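Local coordinates for protein esterase (Rhizomucor miehei, PDB 4WY5) that probably hydrolyses carboxylic ester bonds, as a fungal carboxylesterase of the alpha/beta hydrolase fold, at residues P81-H87 / N111-V117; E76-V82 / L148-A152; K56-D61 / I138-R142; P23-T27 / E216-F221. All blocks are in the same frame, centred on the assembly; numbering follows the deposited sequence.

Interaction 1 of 4, residues P81-H87 / N111-V117; sequences PVLIFLH and NVVTVFV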
# COMPACT_ATOMS: atom_id res chain seq x y z
N PRO A 81 -22.64 -5.07 5.19
CA PRO A 81 -22.03 -5.63 3.97
C PRO A 81 -21.38 -6.99 4.26
O PRO A 81 -21.20 -7.35 5.43
CB PRO A 81 -21.00 -4.57 3.56
CG PRO A 81 -20.80 -3.70 4.79
CD PRO A 81 -22.08 -3.75 5.55
N VAL A 82 -21.05 -7.75 3.21
CA VAL A 82 -20.57 -9.13 3.40
C VAL A 82 -19.21 -9.37 2.70
O VAL A 82 -18.94 -8.83 1.61
CB VAL A 82 -21.64 -10.16 2.90
CG1 VAL A 82 -21.96 -9.97 1.41
CG2 VAL A 82 -21.23 -11.59 3.21
N LEU A 83 -18.34 -10.14 3.37
CA LEU A 83 -17.01 -10.50 2.86
C LEU A 83 -16.83 -12.02 2.75
O LEU A 83 -16.91 -12.72 3.76
CB LEU A 83 -15.92 -9.92 3.78
CG LEU A 83 -14.46 -10.30 3.50
CD1 LEU A 83 -14.02 -9.81 2.11
CD2 LEU A 83 -13.53 -9.77 4.59
N ILE A 84 -16.58 -12.52 1.54
CA ILE A 84 -16.30 -13.94 1.33
C ILE A 84 -14.81 -14.19 1.55
O ILE A 84 -13.99 -13.68 0.77
CB ILE A 84 -16.67 -14.39 -0.11
CG1 ILE A 84 -18.10 -13.96 -0.46
CG2 ILE A 84 -16.49 -15.89 -0.27
CD1 ILE A 84 -19.16 -14.63 0.39
N PHE A 85 -14.43 -14.97 2.58
CA PHE A 85 -13.00 -15.16 2.85
C PHE A 85 -12.50 -16.60 2.57
O PHE A 85 -13.02 -17.59 3.10
CB PHE A 85 -12.67 -14.79 4.31
CG PHE A 85 -11.20 -14.68 4.57
CD1 PHE A 85 -10.54 -13.49 4.38
CD2 PHE A 85 -10.46 -15.79 4.97
CE1 PHE A 85 -9.19 -13.39 4.60
CE2 PHE A 85 -9.10 -15.70 5.19
CZ PHE A 85 -8.47 -14.49 5.01
N LEU A 86 -11.45 -16.67 1.76
CA LEU A 86 -10.89 -17.93 1.28
C LEU A 86 -9.46 -18.10 1.78
O LEU A 86 -8.55 -17.38 1.34
CB LEU A 86 -10.91 -17.93 -0.25
CG LEU A 86 -12.27 -17.45 -0.78
CD1 LEU A 86 -12.28 -17.24 -2.30
CD2 LEU A 86 -13.36 -18.45 -0.36
N HIS A 87 -9.24 -19.05 2.69
CA HIS A 87 -7.94 -19.19 3.37
C HIS A 87 -6.86 -19.89 2.54
O HIS A 87 -7.16 -20.73 1.69
CB HIS A 87 -8.11 -19.96 4.69
CG HIS A 87 -8.37 -21.42 4.50
ND1 HIS A 87 -7.36 -22.34 4.33
CD2 HIS A 87 -9.53 -22.13 4.49
CE1 HIS A 87 -7.89 -23.55 4.19
NE2 HIS A 87 -9.20 -23.45 4.29
N ASN A 111 -16.20 -3.70 9.94
CA ASN A 111 -17.60 -3.79 10.39
C ASN A 111 -18.43 -4.55 9.36
O ASN A 111 -19.33 -3.98 8.75
CB ASN A 111 -18.20 -2.39 10.66
CG ASN A 111 -19.42 -2.44 11.59
OD1 ASN A 111 -19.46 -3.23 12.52
ND2 ASN A 111 -20.40 -1.56 11.34
N VAL A 112 -18.12 -5.83 9.16
CA VAL A 112 -18.83 -6.64 8.17
C VAL A 112 -19.24 -8.01 8.69
O VAL A 112 -18.84 -8.42 9.77
CB VAL A 112 -17.98 -6.85 6.91
CG1 VAL A 112 -17.63 -5.49 6.25
CG2 VAL A 112 -16.71 -7.62 7.27
N VAL A 113 -20.02 -8.74 7.88
CA VAL A 113 -20.25 -10.16 8.10
C VAL A 113 -19.31 -10.99 7.21
O VAL A 113 -19.38 -10.92 5.98
CB VAL A 113 -21.72 -10.56 7.80
CG1 VAL A 113 -21.90 -12.06 7.88
CG2 VAL A 113 -22.68 -9.84 8.75
N THR A 114 -18.43 -11.77 7.84
CA THR A 114 -17.47 -12.59 7.10
C THR A 114 -17.98 -14.02 6.99
O THR A 114 -18.25 -14.67 8.00
CB THR A 114 -16.07 -12.62 7.79
OG1 THR A 114 -15.51 -11.30 7.84
CG2 THR A 114 -15.10 -13.55 7.03
N VAL A 115 -18.09 -14.51 5.76
CA VAL A 115 -18.45 -15.91 5.53
C VAL A 115 -17.18 -16.68 5.18
O VAL A 115 -16.60 -16.47 4.11
CB VAL A 115 -19.50 -16.07 4.39
CG1 VAL A 115 -19.86 -17.55 4.18
CG2 VAL A 115 -20.76 -15.21 4.66
N PHE A 116 -16.74 -17.53 6.10
CA PHE A 116 -15.56 -18.35 5.90
C PHE A 116 -15.95 -19.68 5.25
O PHE A 116 -16.67 -20.48 5.85
CB PHE A 116 -14.86 -18.59 7.25
CG PHE A 116 -13.51 -19.25 7.14
CD1 PHE A 116 -13.39 -20.63 7.12
CD2 PHE A 116 -12.34 -18.48 7.10
CE1 PHE A 116 -12.13 -21.25 7.02
CE2 PHE A 116 -11.07 -19.08 7.00
CZ PHE A 116 -10.97 -20.47 6.96
N VAL A 117 -15.45 -19.92 4.03
CA VAL A 117 -15.81 -21.13 3.29
C VAL A 117 -14.79 -22.25 3.50
O VAL A 117 -13.65 -22.17 3.03
CB VAL A 117 -15.93 -20.87 1.78
CG1 VAL A 117 -16.32 -22.15 1.06
CG2 VAL A 117 -16.96 -19.77 1.53
O HOH W 1 -11.77 -20.05 3.65
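Phe116 lays its ring beside two others, with Phe116 CD2 3.9 Å from Phe85 CD2 and Phe116 CZ 3.3 Å from His87 CD2. The rings of Phe116 and His87 are almost coplanar, at 6°, with centroids 5.4 Å apart, so they touch rim to rim without stacking. The backbones beneath run parallel, their axes 4.7 Å apart and inclined by 24°, and residues 83 and 85 each reach both ways to odd-numbered partners: Leu83 N to Val113 O (2.9 Å), Val115 N to Leu83 O (2.9 Å) and Phe85 N to Val115 O (3.0 Å). Val113 N to Pro81 O (3.1 Å) begins the series. Toward the other end the strands part, and the bond from Val117 N to Phe85 O, at 3.5 Å, is weak; a water bonded to Phe85 O, Val117 O and His87 N bridges the widening gap. Side chains alternate between faces: Val82, Ile84, Val113 and Val115 share one, with Val82 CG2 3.9 Å from Val115 CG2, while Leu83, Phe85, Thr114 and Phe116 share the other. These are the two parallel strands of a beta-alpha-beta unit in an alpha/beta hydrolase sheet, joined through helix 100-110, where Thr107 OG1 is hydrogen-bonded to Thr114 OG1. Strand 80-86 is flanked by strands 113-117 and 155-160, and strand 63-71 lies beyond 113-117, running antiparallel to it.

Interaction 2 of 4, residues E76-V82 / L148-A152; sequences EDQILPV and LNINA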
# COMPACT_ATOMS: atom_id res chain seq x y z
N GLU A 76 -25.99 -7.51 15.60
CA GLU A 76 -26.86 -8.61 15.18
C GLU A 76 -28.13 -8.11 14.48
O GLU A 76 -28.57 -8.73 13.50
CB GLU A 76 -27.26 -9.48 16.39
CG GLU A 76 -26.10 -10.15 17.14
CD GLU A 76 -25.60 -9.32 18.33
OE1 GLU A 76 -25.50 -8.08 18.20
OE2 GLU A 76 -25.34 -9.92 19.41
N ASP A 77 -28.67 -6.98 14.95
CA ASP A 77 -29.91 -6.38 14.40
C ASP A 77 -29.66 -5.38 13.26
O ASP A 77 -30.60 -4.91 12.62
CB ASP A 77 -30.70 -5.67 15.50
CG ASP A 77 -31.37 -6.62 16.48
OD1 ASP A 77 -31.21 -7.86 16.36
OD2 ASP A 77 -32.08 -6.11 17.38
N GLN A 78 -28.40 -5.03 13.04
CA GLN A 78 -28.01 -4.14 11.95
C GLN A 78 -27.66 -4.90 10.66
O GLN A 78 -27.06 -5.98 10.70
CB GLN A 78 -26.84 -3.25 12.38
CG GLN A 78 -27.14 -2.39 13.62
CD GLN A 78 -25.91 -1.66 14.18
OE1 GLN A 78 -24.78 -2.15 14.08
NE2 GLN A 78 -26.14 -0.49 14.78
N ILE A 79 -28.03 -4.32 9.52
CA ILE A 79 -27.74 -4.90 8.21
C ILE A 79 -26.35 -4.50 7.72
O ILE A 79 -26.03 -3.31 7.61
CB ILE A 79 -28.79 -4.48 7.17
CG1 ILE A 79 -30.18 -4.92 7.62
CG2 ILE A 79 -28.46 -5.06 5.81
CD1 ILE A 79 -31.28 -4.55 6.65
N LEU A 80 -25.51 -5.49 7.45
CA LEU A 80 -24.10 -5.25 7.13
C LEU A 80 -23.72 -5.66 5.71
O LEU A 80 -24.38 -6.50 5.10
CB LEU A 80 -23.20 -6.01 8.11
CG LEU A 80 -22.67 -5.29 9.35
CD1 LEU A 80 -23.76 -4.47 10.01
CD2 LEU A 80 -22.12 -6.32 10.34
N PRO A 81 -22.64 -5.07 5.19
CA PRO A 81 -22.03 -5.63 3.97
C PRO A 81 -21.38 -6.99 4.26
O PRO A 81 -21.20 -7.35 5.43
CB PRO A 81 -21.00 -4.57 3.56
CG PRO A 81 -20.80 -3.70 4.79
CD PRO A 81 -22.08 -3.75 5.55
N VAL A 82 -21.05 -7.75 3.21
CA VAL A 82 -20.57 -9.13 3.40
C VAL A 82 -19.21 -9.37 2.70
O VAL A 82 -18.94 -8.83 1.61
CB VAL A 82 -21.64 -10.16 2.90
CG1 VAL A 82 -21.96 -9.97 1.41
CG2 VAL A 82 -21.23 -11.59 3.21
N LEU A 148 -29.51 -13.76 7.14
CA LEU A 148 -28.15 -13.43 7.57
C LEU A 148 -28.00 -11.96 7.96
O LEU A 148 -26.95 -11.54 8.45
CB LEU A 148 -27.14 -13.77 6.46
CG LEU A 148 -26.91 -15.25 6.13
CD1 LEU A 148 -26.43 -15.39 4.69
CD2 LEU A 148 -25.89 -15.88 7.08
N ASN A 149 -29.04 -11.17 7.69
CA ASN A 149 -29.03 -9.73 7.95
C ASN A 149 -27.87 -9.00 7.24
O ASN A 149 -27.12 -8.23 7.86
CB ASN A 149 -28.98 -9.46 9.46
CG ASN A 149 -30.27 -8.82 9.98
OD1 ASN A 149 -31.21 -8.59 9.22
ND2 ASN A 149 -30.31 -8.54 11.29
N ILE A 150 -27.75 -9.22 5.93
CA ILE A 150 -26.72 -8.57 5.11
C ILE A 150 -27.29 -7.94 3.86
O ILE A 150 -28.36 -8.35 3.38
CB ILE A 150 -25.63 -9.57 4.64
CG1 ILE A 150 -26.25 -10.67 3.78
CG2 ILE A 150 -24.85 -10.16 5.82
CD1 ILE A 150 -25.24 -11.33 2.89
N ASN A 151 -26.58 -6.94 3.33
CA ASN A 151 -26.88 -6.40 2.00
C ASN A 151 -26.10 -7.20 0.99
O ASN A 151 -24.90 -6.95 0.78
CB ASN A 151 -26.51 -4.91 1.92
CG ASN A 151 -26.85 -4.29 0.58
OD1 ASN A 151 -27.40 -4.95 -0.30
ND2 ASN A 151 -26.53 -3.01 0.43
N ALA A 152 -26.76 -8.16 0.33
CA ALA A 152 -26.05 -9.11 -0.50
C ALA A 152 -25.44 -8.46 -1.74
O ALA A 152 -24.56 -9.05 -2.37
CB ALA A 152 -26.96 -10.26 -0.90
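Three hydrogen bonds tie the start of strand 80-86 and the loop before it to residues 149-151, and Asn149 supplies two of them. Its side-chain ND2 donates to Glu76 O at 2.8 Å, while its own carbonyl O accepts from Leu80 N at 3.2 Å. That same oxygen also receives a hydrogen bond from Arg71, whose guanidinium in addition binds Gln78 O, and Ile79 CA makes a CA-H...O contact with it at 3.4 Å. Leu80 then answers through its carbonyl: Asn151 N donates to Leu80 O at 2.9 Å, with Ile150 CA 3.1 Å from that oxygen in a second CA-H...O contact. Leu80 thus uses both its NH and its CO around Ile150, the pattern of a single parallel bridge, CA to CA 4.7 Å. Asn151 OD1 turns to Glu153 N instead. Val82 CB meets Ile150 CD1 at 3.8 Å, and Ile79 CG2 lies 3.6 Å from Asn151 N. Asn149, with positive phi (57°), ends the run of helix 145-148 and swings the chain into its extended course. Such a helix-to-strand junction, pairing briefly with the start of a neighbouring strand just before strand 155-160 enters beside it, belongs to the parallel beta-alpha-beta architecture of the alpha/beta hydrolase fold.

Interaction 3 of 4, residues K56-D61 / I138-R142; sequences KVVESD and ILWVR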
# COMPACT_ATOMS: atom_id res chain seq x y z
N LYS A 56 -22.58 -23.45 10.14
CA LYS A 56 -23.77 -23.92 9.42
C LYS A 56 -23.41 -24.92 8.30
O LYS A 56 -22.33 -24.82 7.69
CB LYS A 56 -24.54 -22.74 8.83
CG LYS A 56 -25.17 -21.79 9.86
CD LYS A 56 -26.02 -20.71 9.19
CE LYS A 56 -27.34 -21.25 8.68
NZ LYS A 56 -28.21 -21.73 9.79
N VAL A 57 -24.31 -25.86 8.04
CA VAL A 57 -24.12 -26.89 7.02
C VAL A 57 -25.30 -26.86 6.04
O VAL A 57 -26.44 -27.06 6.44
CB VAL A 57 -24.01 -28.29 7.67
CG1 VAL A 57 -23.92 -29.39 6.60
CG2 VAL A 57 -22.83 -28.33 8.62
N VAL A 58 -25.03 -26.62 4.76
CA VAL A 58 -26.10 -26.29 3.81
C VAL A 58 -25.95 -26.94 2.44
O VAL A 58 -24.92 -27.53 2.12
CB VAL A 58 -26.20 -24.76 3.57
CG1 VAL A 58 -26.51 -24.02 4.86
CG2 VAL A 58 -24.92 -24.23 2.94
N GLU A 59 -27.00 -26.80 1.62
CA GLU A 59 -27.02 -27.34 0.27
C GLU A 59 -27.22 -26.21 -0.75
O GLU A 59 -27.97 -25.26 -0.50
CB GLU A 59 -28.10 -28.42 0.13
CG GLU A 59 -28.17 -29.05 -1.25
CD GLU A 59 -28.98 -30.33 -1.27
OE1 GLU A 59 -29.78 -30.55 -0.34
OE2 GLU A 59 -28.83 -31.11 -2.24
N SER A 60 -26.54 -26.31 -1.89
CA SER A 60 -26.52 -25.24 -2.88
C SER A 60 -25.92 -25.69 -4.20
O SER A 60 -24.81 -26.25 -4.21
CB SER A 60 -25.74 -24.04 -2.35
OG SER A 60 -25.79 -22.94 -3.25
N ASP A 61 -26.65 -25.49 -5.30
CA ASP A 61 -26.13 -25.73 -6.65
C ASP A 61 -25.61 -27.14 -6.81
O ASP A 61 -24.66 -27.39 -7.56
CB ASP A 61 -25.01 -24.72 -6.97
CG ASP A 61 -24.73 -24.60 -8.47
OD1 ASP A 61 -25.71 -24.55 -9.25
OD2 ASP A 61 -23.54 -24.56 -8.85
N ILE A 138 -21.42 -18.61 -2.76
CA ILE A 138 -21.83 -17.25 -3.13
C ILE A 138 -23.32 -17.21 -3.49
O ILE A 138 -24.04 -16.28 -3.10
CB ILE A 138 -20.98 -16.71 -4.31
CG1 ILE A 138 -19.55 -16.43 -3.84
CG2 ILE A 138 -21.60 -15.44 -4.87
CD1 ILE A 138 -18.58 -15.93 -4.94
N LEU A 139 -23.79 -18.23 -4.21
CA LEU A 139 -25.21 -18.33 -4.57
C LEU A 139 -26.08 -18.45 -3.34
O LEU A 139 -27.18 -17.91 -3.30
CB LEU A 139 -25.46 -19.51 -5.51
CG LEU A 139 -25.06 -19.24 -6.97
CD1 LEU A 139 -25.21 -20.47 -7.87
CD2 LEU A 139 -25.83 -18.04 -7.53
N TRP A 140 -25.59 -19.16 -2.34
CA TRP A 140 -26.36 -19.38 -1.13
C TRP A 140 -26.52 -18.10 -0.31
O TRP A 140 -27.61 -17.81 0.21
CB TRP A 140 -25.70 -20.46 -0.29
CG TRP A 140 -26.47 -20.76 0.94
CD1 TRP A 140 -27.47 -21.67 1.07
CD2 TRP A 140 -26.31 -20.15 2.23
NE1 TRP A 140 -27.95 -21.66 2.35
CE2 TRP A 140 -27.26 -20.73 3.09
CE3 TRP A 140 -25.45 -19.17 2.74
CZ2 TRP A 140 -27.37 -20.37 4.44
CZ3 TRP A 140 -25.57 -18.81 4.09
CH2 TRP A 140 -26.53 -19.41 4.92
N VAL A 141 -25.44 -17.34 -0.21
CA VAL A 141 -25.45 -16.08 0.52
C VAL A 141 -26.43 -15.08 -0.09
O VAL A 141 -27.11 -14.35 0.63
CB VAL A 141 -24.04 -15.45 0.54
CG1 VAL A 141 -24.11 -13.97 0.84
CG2 VAL A 141 -23.17 -16.17 1.55
N ARG A 142 -26.52 -15.06 -1.42
CA ARG A 142 -27.50 -14.20 -2.10
C ARG A 142 -28.94 -14.64 -1.84
O ARG A 142 -29.84 -13.81 -1.80
CB ARG A 142 -27.24 -14.21 -3.62
CG ARG A 142 -26.08 -13.35 -4.06
CD ARG A 142 -25.82 -13.43 -5.56
NE ARG A 142 -25.61 -12.08 -6.07
CZ ARG A 142 -26.39 -11.46 -6.94
NH1 ARG A 142 -27.42 -12.10 -7.48
NH2 ARG A 142 -26.11 -10.22 -7.32
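A side-chain contact at the surface, without a hydrogen bond between the two segments, packs edge strand 52-60 against helix 129-143, which crosses it almost at right angles. The two short axes stand at 99° and pass 8.6 Å apart, a separation that the Trp140 indole spans. Trp140 carries most of the contact. Val58 sits over the face of its five-membered ring, CG2 standing 4.0 Å from the ring centroid and 9° off the normal, a well-formed CH-pi interaction; the other methyl, CG1, lies 3.7 Å from Trp140 NE1 and 3.8 Å from Trp140 CZ2. In the alternation of an extended strand, Lys56, Val58 and Ser60 all direct their CA-to-CB bonds toward the helix. Strands 52-60 and 63-71 form the antiparallel end of the mixed alpha/beta hydrolase sheet, and Trp140 also touches Leu67 of the second, so one indole covers both. The aliphatic part of Lys56 reaches the far end of the indole, with CE 4.3 Å from Trp140 CH2. Toward the other end of the strand, Ser60 OG approaches Trp140 CB at 3.9 Å but spends its hydrogen bond on Ala136 O, one turn earlier in the helix. Beyond it, Asp61, with positive phi as the strand ends, brings CG to 4.2 Å from Leu139 CD1.

Interaction 4 of 4, residues P23-T27 / E216-F221; sequences PPIHT and EDLKFF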
# COMPACT_ATOMS: atom_id res chain seq x y z
N PRO A 23 11.88 -31.78 8.07
CA PRO A 23 11.88 -32.58 6.83
C PRO A 23 10.97 -31.99 5.76
O PRO A 23 10.05 -31.24 6.10
CB PRO A 23 11.36 -33.94 7.29
CG PRO A 23 10.52 -33.64 8.47
CD PRO A 23 11.25 -32.52 9.17
N PRO A 24 11.19 -32.34 4.48
CA PRO A 24 10.28 -31.78 3.47
C PRO A 24 8.83 -32.27 3.66
O PRO A 24 8.57 -33.16 4.47
CB PRO A 24 10.88 -32.28 2.15
CG PRO A 24 11.64 -33.52 2.52
CD PRO A 24 12.20 -33.24 3.89
N ILE A 25 7.91 -31.69 2.90
CA ILE A 25 6.49 -31.82 3.23
C ILE A 25 5.95 -33.18 2.81
O ILE A 25 5.13 -33.77 3.52
CB ILE A 25 5.64 -30.70 2.60
CG1 ILE A 25 6.25 -29.33 2.96
CG2 ILE A 25 4.19 -30.78 3.08
CD1 ILE A 25 5.34 -28.14 2.70
N HIS A 26 6.41 -33.69 1.68
CA HIS A 26 5.90 -34.96 1.15
C HIS A 26 6.23 -36.14 2.07
O HIS A 26 5.79 -37.26 1.82
CB HIS A 26 6.47 -35.21 -0.24
CG HIS A 26 7.85 -35.80 -0.23
ND1 HIS A 26 8.12 -37.07 -0.69
CD2 HIS A 26 9.03 -35.29 0.20
CE1 HIS A 26 9.41 -37.32 -0.55
NE2 HIS A 26 9.99 -36.26 -0.02
N THR A 27 6.98 -35.89 3.14
CA THR A 27 7.30 -36.92 4.13
C THR A 27 6.67 -36.60 5.48
O THR A 27 7.36 -36.59 6.50
CB THR A 27 8.83 -37.08 4.33
OG1 THR A 27 9.37 -35.95 5.01
CG2 THR A 27 9.55 -37.26 2.99
N GLU A 216 11.00 -26.50 -3.86
CA GLU A 216 10.67 -27.87 -3.47
C GLU A 216 9.27 -27.98 -2.84
O GLU A 216 8.52 -28.93 -3.12
CB GLU A 216 11.72 -28.40 -2.49
CG GLU A 216 11.80 -29.91 -2.34
CD GLU A 216 12.31 -30.36 -0.97
OE1 GLU A 216 11.99 -29.69 0.05
OE2 GLU A 216 13.06 -31.36 -0.90
N ASP A 217 8.92 -27.00 -2.00
CA ASP A 217 7.58 -26.95 -1.41
C ASP A 217 6.53 -26.80 -2.51
O ASP A 217 5.50 -27.49 -2.51
CB ASP A 217 7.46 -25.80 -0.40
CG ASP A 217 8.28 -26.01 0.88
OD1 ASP A 217 8.53 -27.17 1.25
OD2 ASP A 217 8.68 -25.01 1.50
N LEU A 218 6.82 -25.91 -3.46
CA LEU A 218 5.90 -25.62 -4.56
C LEU A 218 5.55 -26.85 -5.40
O LEU A 218 4.41 -27.01 -5.83
CB LEU A 218 6.48 -24.56 -5.49
CG LEU A 218 6.07 -23.09 -5.37
CD1 LEU A 218 6.67 -22.29 -6.52
CD2 LEU A 218 4.56 -22.92 -5.30
N LYS A 219 6.55 -27.69 -5.63
CA LYS A 219 6.36 -28.86 -6.48
C LYS A 219 5.42 -29.84 -5.79
O LYS A 219 4.63 -30.50 -6.45
CB LYS A 219 7.70 -29.54 -6.81
CG LYS A 219 7.54 -30.64 -7.85
CD LYS A 219 8.34 -31.91 -7.51
CE LYS A 219 7.85 -33.11 -8.33
NZ LYS A 219 7.94 -32.90 -9.82
N PHE A 220 5.51 -29.92 -4.46
CA PHE A 220 4.59 -30.77 -3.69
C PHE A 220 3.14 -30.30 -3.81
O PHE A 220 2.25 -31.10 -4.08
CB PHE A 220 5.00 -30.84 -2.21
CG PHE A 220 4.01 -31.57 -1.33
CD1 PHE A 220 3.99 -32.96 -1.28
CD2 PHE A 220 3.08 -30.87 -0.56
CE1 PHE A 220 3.06 -33.64 -0.47
CE2 PHE A 220 2.16 -31.53 0.25
CZ PHE A 220 2.14 -32.92 0.29
N PHE A 221 2.89 -29.00 -3.65
CA PHE A 221 1.51 -28.48 -3.67
C PHE A 221 0.85 -28.58 -5.04
O PHE A 221 -0.36 -28.84 -5.14
CB PHE A 221 1.48 -27.02 -3.20
CG PHE A 221 1.89 -26.83 -1.75
CD1 PHE A 221 1.20 -27.49 -0.72
CD2 PHE A 221 2.95 -25.99 -1.42
CE1 PHE A 221 1.57 -27.31 0.60
CE2 PHE A 221 3.32 -25.81 -0.10
CZ PHE A 221 2.63 -26.47 0.92
O HOH W 2 9.15 -29.66 0.83
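The backbone of residues 23-27 enters extended through Pro23 and Pro24 and then makes a type I turn, with phi/psi of -78/-38° at Ile25 and -65/-4° at His26, while residues 216-221 are regular helix. The turn is braced from within: Thr27 OG1 donates to Pro24 O at 3.0 Å, and Thr27 N adds a weak bond to the same oxygen. The backbones stay apart, the nearest CA atoms being those of His26 and Phe220 at 6.5 Å, so side chains fill the space. Ile25 does most of this, with CG2 3.6 Å from Phe220 CE2 and CD1 3.6 Å from Phe221 CZ. It lies over one face of the Phe220 ring along with the backbone N of His26, whose CB comes to 3.5 Å from Phe220 CD1. The contact joins the N-terminal region, between helices 10-19 and 35-42, to helix 215-225, which lies outside the central sheet; in esterases of the hormone-sensitive-lipase-like family such elements form a cap over the active site, and probably do so here. Consistent with this, Phe221 also touches Val92 and Phe93 and lies near, without touching, the probable catalytic triad of Ser161, His292 and Asp262. At the start of the helical segment polarity takes over: a water accepts from Ile25 N at 3.2 Å and donates to Glu216 OE1 at 2.9 Å and Asp217 OD1 at 2.6 Å, while Pro24 CB rests 3.5 Å from Glu216 OE1.

In the fold
The four contacts illustrate how chemistry follows place in the fold of an alpha/beta hydrolase. Interaction 1 is buried and owes its order to backbone hydrogen bonding. Interaction 2, partly buried, shares Pro81 and Val82 with it at the start of strand 80-86, where an asparagine side chain joins the backbone bonding. Interaction 3, at the surface, works through an aromatic side chain; its helix meets both others, Val141 touching Val115 of interaction 1 and Ile150 of interaction 2, so these three form one continuous cluster. Interaction 4, also at the surface, stands apart, its centre about 30 Å from that of interaction 1, and joins non-sheet elements through apolar side chains and a water.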